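Local coordinates for protein 3-carboxy-cis,cis-muconate cycloisomerase (Pseudomonas putida, PDB 1RE5) that is an enzyme of the largely helical fumarase/aspartase superfamily and assembles as a tetramer of identical subunits, at residues A289-A294 / S335-Q340; T296-L301 / C331-G336. All blocks are in the same frame, centred on the assembly; numbering follows the deposited sequence.

Interactions 1 and 2 are successive stretches of one antiparallel pairing, between helices 286-307 and 319-347. The centres of the two contacts lie about 8 Å apart. Ser335 and Gly336 belong to both, and Ala294 CB of interaction 1 packs 4.1 Å from Leu333 O of interaction 2. The local axes are 8.7 Å apart in interaction 1, where small residues meet, and 10.2 Å apart in interaction 2, where longer side chains fill the interface. Interaction 2 includes residues of a pocket holding 2,3-dihydroxy-1,4-dithiobutane, about 6 Å from the Arg297 side chain. Both contacts touch a second subunit.

Interaction 1. Residues A289-A294 / S335-Q340; sequences AVLIGA and SGALRQ
Within the central helical bundle of the subunit, Val290, Leu291 and Ala294 of one helix pack against Gly336, Ala337 and Gln340 of an antiparallel neighbour. The local axes approach to 8.7 Å and cross at -149°, with Leu291 and Ala337 in register, their CA atoms 5.0 Å apart. Ala337 has more of its surface covered by the facing segment than any other residue here: its CB touches Leu291 CD2 at 3.8 Å and Ala294 CB at 4.1 Å, so one methyl is met by residues almost a turn apart on the facing helix. Gly336, with no side chain, offers its backbone to Val290; CG1 of the valine lies anti to its own backbone N (chi1 176°) and comes within 3.9 Å of Gly336 O. Such long antiparallel helices form the core of the fumarase/aspartase fold, and here helix 231-257 adds a third wall, with Phe250 touching Leu291 and Leu247 touching Ala337. One turn beyond Gly336, the aliphatic part of Gln340 does the packing. Its CB lies 3.9 Å from Leu291 CD2, while CG approaches Val290 CB to 4.1 Å, the two side chains crossing at about a right angle. No hydrogen bond joins the segments. Tyr9 of helix 7-10 covers Val290 and Ala289, and Ala289 also packs on His321 of a second subunit and Trp153 of a third.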
ATOM      1  N   ALA D 289      16.801  -0.134 -14.011  1.00 18.62           N
ATOM      2  CA  ALA D 289      15.491   0.495 -14.012  1.00 18.68           C
ATOM      3  C   ALA D 289      14.424  -0.574 -13.786  1.00 19.92           C
ATOM      4  O   ALA D 289      13.463  -0.355 -13.050  1.00 21.51           O
ATOM      5  CB  ALA D 289      15.242   1.204 -15.330  1.00 18.98           C
ATOM      6  N   VAL D 290      14.585  -1.736 -14.413  1.00 19.16           N
ATOM      7  CA  VAL D 290      13.597  -2.789 -14.224  1.00 18.89           C
ATOM      8  C   VAL D 290      13.566  -3.273 -12.782  1.00 19.82           C
ATOM      9  O   VAL D 290      12.490  -3.423 -12.205  1.00 21.66           O
ATOM     10  CB  VAL D 290      13.855  -4.006 -15.135  1.00 16.79           C
ATOM     11  CG1 VAL D 290      12.850  -5.096 -14.828  1.00 12.51           C
ATOM     12  CG2 VAL D 290      13.731  -3.598 -16.588  1.00 16.30           C
ATOM     13  N   LEU D 291      14.736  -3.510 -12.192  1.00 20.02           N
ATOM     14  CA  LEU D 291      14.776  -3.996 -10.813  1.00 19.14           C
ATOM     15  C   LEU D 291      14.192  -2.960  -9.864  1.00 18.98           C
ATOM     16  O   LEU D 291      13.442  -3.309  -8.940  1.00 18.75           O
ATOM     17  CB  LEU D 291      16.204  -4.353 -10.369  1.00 17.00           C
ATOM     18  CG  LEU D 291      17.067  -5.283 -11.236  1.00 16.47           C
ATOM     19  CD1 LEU D 291      18.216  -5.822 -10.406  1.00 12.26           C
ATOM     20  CD2 LEU D 291      16.247  -6.428 -11.784  1.00 14.66           C
ATOM     21  N   ILE D 292      14.510  -1.693 -10.099  1.00 17.78           N
ATOM     22  CA  ILE D 292      13.999  -0.641  -9.230  1.00 18.17           C
ATOM     23  C   ILE D 292      12.499  -0.498  -9.429  1.00 19.21           C
ATOM     24  O   ILE D 292      11.737  -0.295  -8.468  1.00 20.33           O
ATOM     25  CB  ILE D 292      14.708   0.704  -9.497  1.00 17.38           C
ATOM     26  CG1 ILE D 292      16.210   0.541  -9.224  1.00 15.91           C
ATOM     27  CG2 ILE D 292      14.110   1.790  -8.618  1.00 14.62           C
ATOM     28  CD1 ILE D 292      17.023   1.754  -9.514  1.00 13.70           C
ATOM     29  N   GLY D 293      12.067  -0.630 -10.677  1.00 18.96           N
ATOM     30  CA  GLY D 293      10.651  -0.517 -10.953  1.00 17.56           C
ATOM     31  C   GLY D 293       9.870  -1.573 -10.199  1.00 17.24           C
ATOM     32  O   GLY D 293       8.868  -1.269  -9.557  1.00 18.45           O
ATOM     33  N   ALA D 294      10.335  -2.817 -10.266  1.00 16.85           N
ATOM     34  CA  ALA D 294       9.656  -3.924  -9.607  1.00 16.45           C
ATOM     35  C   ALA D 294       9.582  -3.746  -8.097  1.00 16.59           C
ATOM     36  O   ALA D 294       8.533  -4.011  -7.492  1.00 16.31           O
ATOM     37  CB  ALA D 294      10.346  -5.235  -9.947  1.00 16.10           C
ATOM     38  N   SER D 335       9.425 -12.027 -12.343  1.00 21.16           N
ATOM     39  CA  SER D 335      10.110 -12.808 -13.374  1.00 20.03           C
ATOM     40  C   SER D 335      10.936 -11.873 -14.244  1.00 20.51           C
ATOM     41  O   SER D 335      12.031 -12.212 -14.682  1.00 21.78           O
ATOM     42  CB  SER D 335       9.105 -13.566 -14.236  1.00 20.11           C
ATOM     43  OG  SER D 335       8.476 -12.690 -15.153  1.00 22.65           O
ATOM     44  N   GLY D 336      10.411 -10.682 -14.491  1.00 21.32           N
ATOM     45  CA  GLY D 336      11.145  -9.723 -15.292  1.00 20.95           C
ATOM     46  C   GLY D 336      12.366  -9.204 -14.558  1.00 22.65           C
ATOM     47  O   GLY D 336      13.394  -8.922 -15.181  1.00 23.68           O
ATOM     48  N   ALA D 337      12.268  -9.068 -13.233  1.00 23.66           N
ATOM     49  CA  ALA D 337      13.398  -8.568 -12.444  1.00 24.23           C
ATOM     50  C   ALA D 337      14.493  -9.619 -12.361  1.00 24.19           C
ATOM     51  O   ALA D 337      15.669  -9.301 -12.485  1.00 26.09           O
ATOM     52  CB  ALA D 337      12.944  -8.154 -11.026  1.00 23.26           C
ATOM     53  N   LEU D 338      14.111 -10.872 -12.153  1.00 24.36           N
ATOM     54  CA  LEU D 338      15.088 -11.950 -12.078  1.00 24.68           C
ATOM     55  C   LEU D 338      15.856 -12.009 -13.390  1.00 25.21           C
ATOM     56  O   LEU D 338      17.088 -12.122 -13.417  1.00 23.96           O
ATOM     57  CB  LEU D 338      14.382 -13.280 -11.835  1.00 23.04           C
ATOM     58  CG  LEU D 338      14.141 -13.576 -10.363  1.00 22.89           C
ATOM     59  CD1 LEU D 338      13.153 -14.698 -10.249  1.00 23.27           C
ATOM     60  CD2 LEU D 338      15.462 -13.923  -9.673  1.00 21.31           C
ATOM     61  N   ARG D 339      15.106 -11.923 -14.479  1.00 26.20           N
ATOM     62  CA  ARG D 339      15.685 -11.959 -15.804  1.00 28.36           C
ATOM     63  C   ARG D 339      16.760 -10.902 -15.985  1.00 29.29           C
ATOM     64  O   ARG D 339      17.888 -11.201 -16.384  1.00 29.96           O
ATOM     65  CB  ARG D 339      14.614 -11.725 -16.844  1.00 29.78           C
ATOM     66  CG  ARG D 339      15.165 -11.825 -18.228  1.00 36.43           C
ATOM     67  CD  ARG D 339      14.151 -11.403 -19.250  1.00 43.12           C
ATOM     68  NE  ARG D 339      14.505 -11.900 -20.575  1.00 47.78           N
ATOM     69  CZ  ARG D 339      13.931 -11.488 -21.698  1.00 50.42           C
ATOM     70  NH1 ARG D 339      12.972 -10.561 -21.653  1.00 52.75           N
ATOM     71  NH2 ARG D 339      14.312 -12.011 -22.862  1.00 51.91           N
ATOM     72  N   GLN D 340      16.397  -9.660 -15.687  1.00 29.97           N
ATOM     73  CA  GLN D 340      17.305  -8.530 -15.830  1.00 29.16           C
ATOM     74  C   GLN D 340      18.477  -8.579 -14.864  1.00 28.59           C
ATOM     75  O   GLN D 340      19.582  -8.180 -15.216  1.00 28.76           O
ATOM     76  CB  GLN D 340      16.537  -7.235 -15.630  1.00 30.86           C
ATOM     77  CG  GLN D 340      17.039  -6.119 -16.487  1.00 32.08           C
ATOM     78  CD  GLN D 340      16.978  -6.460 -17.957  1.00 33.18           C
ATOM     79  OE1 GLN D 340      15.922  -6.839 -18.487  1.00 31.12           O
ATOM     80  NE2 GLN D 340      18.116  -6.324 -18.633  1.00 33.54           N
TER

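Interaction 2. Residues T296-L301 / C331-G336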
ATOM      1  N   THR D 296       9.406  -1.128  -6.593  1.00 14.69           N
ATOM      2  CA  THR D 296       8.510  -0.006  -6.334  1.00 15.37           C
ATOM      3  C   THR D 296       7.045  -0.399  -6.534  1.00 16.95           C
ATOM      4  O   THR D 296       6.178   0.046  -5.794  1.00 18.97           O
ATOM      5  CB  THR D 296       8.815   1.164  -7.271  1.00 15.39           C
ATOM      6  OG1 THR D 296      10.203   1.494  -7.183  1.00 14.54           O
ATOM      7  CG2 THR D 296       7.981   2.373  -6.895  1.00 14.49           C
ATOM      8  N   ARG D 297       6.782  -1.247  -7.527  1.00 18.04           N
ATOM      9  CA  ARG D 297       5.430  -1.690  -7.856  1.00 17.76           C
ATOM     10  C   ARG D 297       4.860  -2.799  -6.996  1.00 17.62           C
ATOM     11  O   ARG D 297       3.691  -2.767  -6.628  1.00 19.07           O
ATOM     12  CB  ARG D 297       5.378  -2.173  -9.305  1.00 18.70           C
ATOM     13  CG  ARG D 297       5.636  -1.104 -10.331  1.00 21.69           C
ATOM     14  CD  ARG D 297       4.361  -0.769 -11.011  1.00 23.63           C
ATOM     15  NE  ARG D 297       3.992  -1.776 -11.993  1.00 25.18           N
ATOM     16  CZ  ARG D 297       2.765  -2.277 -12.116  1.00 26.69           C
ATOM     17  NH1 ARG D 297       1.783  -1.876 -11.298  1.00 20.99           N
ATOM     18  NH2 ARG D 297       2.513  -3.141 -13.096  1.00 26.52           N
ATOM     19  N   VAL D 298       5.683  -3.794  -6.698  1.00 17.78           N
ATOM     20  CA  VAL D 298       5.235  -4.957  -5.950  1.00 16.96           C
ATOM     21  C   VAL D 298       4.621  -4.716  -4.579  1.00 17.61           C
ATOM     22  O   VAL D 298       3.593  -5.314  -4.268  1.00 19.08           O
ATOM     23  CB  VAL D 298       6.391  -6.003  -5.844  1.00 17.48           C
ATOM     24  CG1 VAL D 298       5.991  -7.171  -4.953  1.00 15.31           C
ATOM     25  CG2 VAL D 298       6.753  -6.513  -7.238  1.00 14.97           C
ATOM     26  N   PRO D 299       5.213  -3.832  -3.743  1.00 17.35           N
ATOM     27  CA  PRO D 299       4.609  -3.616  -2.412  1.00 16.10           C
ATOM     28  C   PRO D 299       3.099  -3.320  -2.453  1.00 16.05           C
ATOM     29  O   PRO D 299       2.323  -3.837  -1.646  1.00 17.40           O
ATOM     30  CB  PRO D 299       5.424  -2.456  -1.828  1.00 14.04           C
ATOM     31  CG  PRO D 299       6.758  -2.580  -2.519  1.00 16.48           C
ATOM     32  CD  PRO D 299       6.376  -2.944  -3.953  1.00 16.97           C
ATOM     33  N   GLY D 300       2.678  -2.495  -3.397  1.00 16.32           N
ATOM     34  CA  GLY D 300       1.264  -2.188  -3.509  1.00 16.94           C
ATOM     35  C   GLY D 300       0.441  -3.402  -3.921  1.00 16.95           C
ATOM     36  O   GLY D 300      -0.655  -3.630  -3.389  1.00 16.95           O
ATOM     37  N   LEU D 301       0.955  -4.184  -4.865  1.00 15.93           N
ATOM     38  CA  LEU D 301       0.235  -5.368  -5.315  1.00 17.91           C
ATOM     39  C   LEU D 301       0.135  -6.385  -4.191  1.00 18.22           C
ATOM     40  O   LEU D 301      -0.870  -7.081  -4.051  1.00 19.51           O
ATOM     41  CB  LEU D 301       0.920  -5.984  -6.534  1.00 16.74           C
ATOM     42  CG  LEU D 301       0.873  -5.026  -7.717  1.00 15.65           C
ATOM     43  CD1 LEU D 301       1.696  -5.566  -8.864  1.00 14.18           C
ATOM     44  CD2 LEU D 301      -0.592  -4.814  -8.109  1.00 14.66           C
ATOM     45  N   CYS D 331       3.843 -12.159 -10.052  1.00 21.72           N
ATOM     46  CA  CYS D 331       4.711 -13.171 -10.638  1.00 20.59           C
ATOM     47  C   CYS D 331       5.440 -12.663 -11.877  1.00 20.96           C
ATOM     48  O   CYS D 331       6.643 -12.903 -12.050  1.00 20.45           O
ATOM     49  CB  CYS D 331       3.892 -14.408 -10.999  1.00 19.44           C
ATOM     50  SG  CYS D 331       3.372 -15.351  -9.556  1.00 20.44           S
ATOM     51  N   CYS D 332       4.720 -11.963 -12.746  1.00 20.77           N
ATOM     52  CA  CYS D 332       5.339 -11.456 -13.962  1.00 21.75           C
ATOM     53  C   CYS D 332       6.376 -10.386 -13.663  1.00 22.23           C
ATOM     54  O   CYS D 332       7.472 -10.395 -14.223  1.00 24.10           O
ATOM     55  CB  CYS D 332       4.268 -10.917 -14.910  1.00 22.00           C
ATOM     56  SG  CYS D 332       3.177 -12.222 -15.485  1.00 19.87           S
ATOM     57  N   LEU D 333       6.026  -9.469 -12.768  1.00 23.45           N
ATOM     58  CA  LEU D 333       6.917  -8.382 -12.370  1.00 22.72           C
ATOM     59  C   LEU D 333       8.236  -8.929 -11.842  1.00 21.90           C
ATOM     60  O   LEU D 333       9.318  -8.459 -12.210  1.00 22.72           O
ATOM     61  CB  LEU D 333       6.240  -7.533 -11.290  1.00 23.90           C
ATOM     62  CG  LEU D 333       5.877  -6.063 -11.565  1.00 24.99           C
ATOM     63  CD1 LEU D 333       5.958  -5.731 -13.052  1.00 25.17           C
ATOM     64  CD2 LEU D 333       4.473  -5.807 -11.027  1.00 24.37           C
ATOM     65  N   VAL D 334       8.141  -9.927 -10.975  1.00 19.97           N
ATOM     66  CA  VAL D 334       9.319 -10.532 -10.401  1.00 20.10           C
ATOM     67  C   VAL D 334      10.117 -11.319 -11.449  1.00 21.73           C
ATOM     68  O   VAL D 334      11.354 -11.275 -11.453  1.00 22.13           O
ATOM     69  CB  VAL D 334       8.927 -11.443  -9.225  1.00 19.83           C
ATOM     70  CG1 VAL D 334      10.145 -12.162  -8.683  1.00 19.28           C
ATOM     71  CG2 VAL D 334       8.283 -10.602  -8.121  1.00 19.67           C
ATOM     72  N   SER D 335       9.425 -12.027 -12.343  1.00 21.16           N
ATOM     73  CA  SER D 335      10.110 -12.808 -13.374  1.00 20.03           C
ATOM     74  C   SER D 335      10.936 -11.873 -14.244  1.00 20.51           C
ATOM     75  O   SER D 335      12.031 -12.212 -14.682  1.00 21.78           O
ATOM     76  CB  SER D 335       9.105 -13.566 -14.236  1.00 20.11           C
ATOM     77  OG  SER D 335       8.476 -12.690 -15.153  1.00 22.65           O
ATOM     78  N   GLY D 336      10.411 -10.682 -14.491  1.00 21.32           N
ATOM     79  CA  GLY D 336      11.145  -9.723 -15.292  1.00 20.95           C
ATOM     80  C   GLY D 336      12.366  -9.204 -14.558  1.00 22.65           C
ATOM     81  O   GLY D 336      13.394  -8.922 -15.181  1.00 23.68           O
TER
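Arg297 opens the contact by laying its guanidinium against Leu333, the residue on which this pairing of antiparallel helices centres. In the arginine, CG lies anti to the carbonyl carbon (chi1 -65°) and the chain bends at chi2 and chi3, crossing the leucine at about a right angle. Leu333 CD2 sits 3.7 Å above one face of the guanidinium, displaced toward its rim, and of the guanidinium atoms NH2 comes closest to CD2, at 3.9 Å; this is apolar cover over a flat cation, and no hydrogen bond passes between the segments. One residue on, Val298 points at the partner helix and uses CG2, which lies 4.2 Å from Leu333 CB and 4.5 Å from Val334 CG2. At Pro299 the helix kinks: the proline nitrogen has no hydrogen to give to the turn before. Pro299 and Gly300 line the pocket of bound 2,3-dihydroxy-1,4-dithiobutane together with Thr296 and Arg297. Leu301, one turn after Arg297, closes the row, its CD1 meeting Leu333 CD2 at 3.5 Å, again with the side chains crossed. On the partner helix, Ser335 OG turns back to donate to Cys332 O at 2.7 Å, an oxygen that also accepts from Gly336 N. The same hydroxyl oxygen is hydrogen-bonded to Ala12 N, tying helix 319-347 to the N-terminal part of the chain. Helix 231-257 packs alongside the pair through Ala244 on Val298 and Val243 on Val334, while Leu301 and Arg297 also meet Leu301 and Thr326, respectively, of a second subunit.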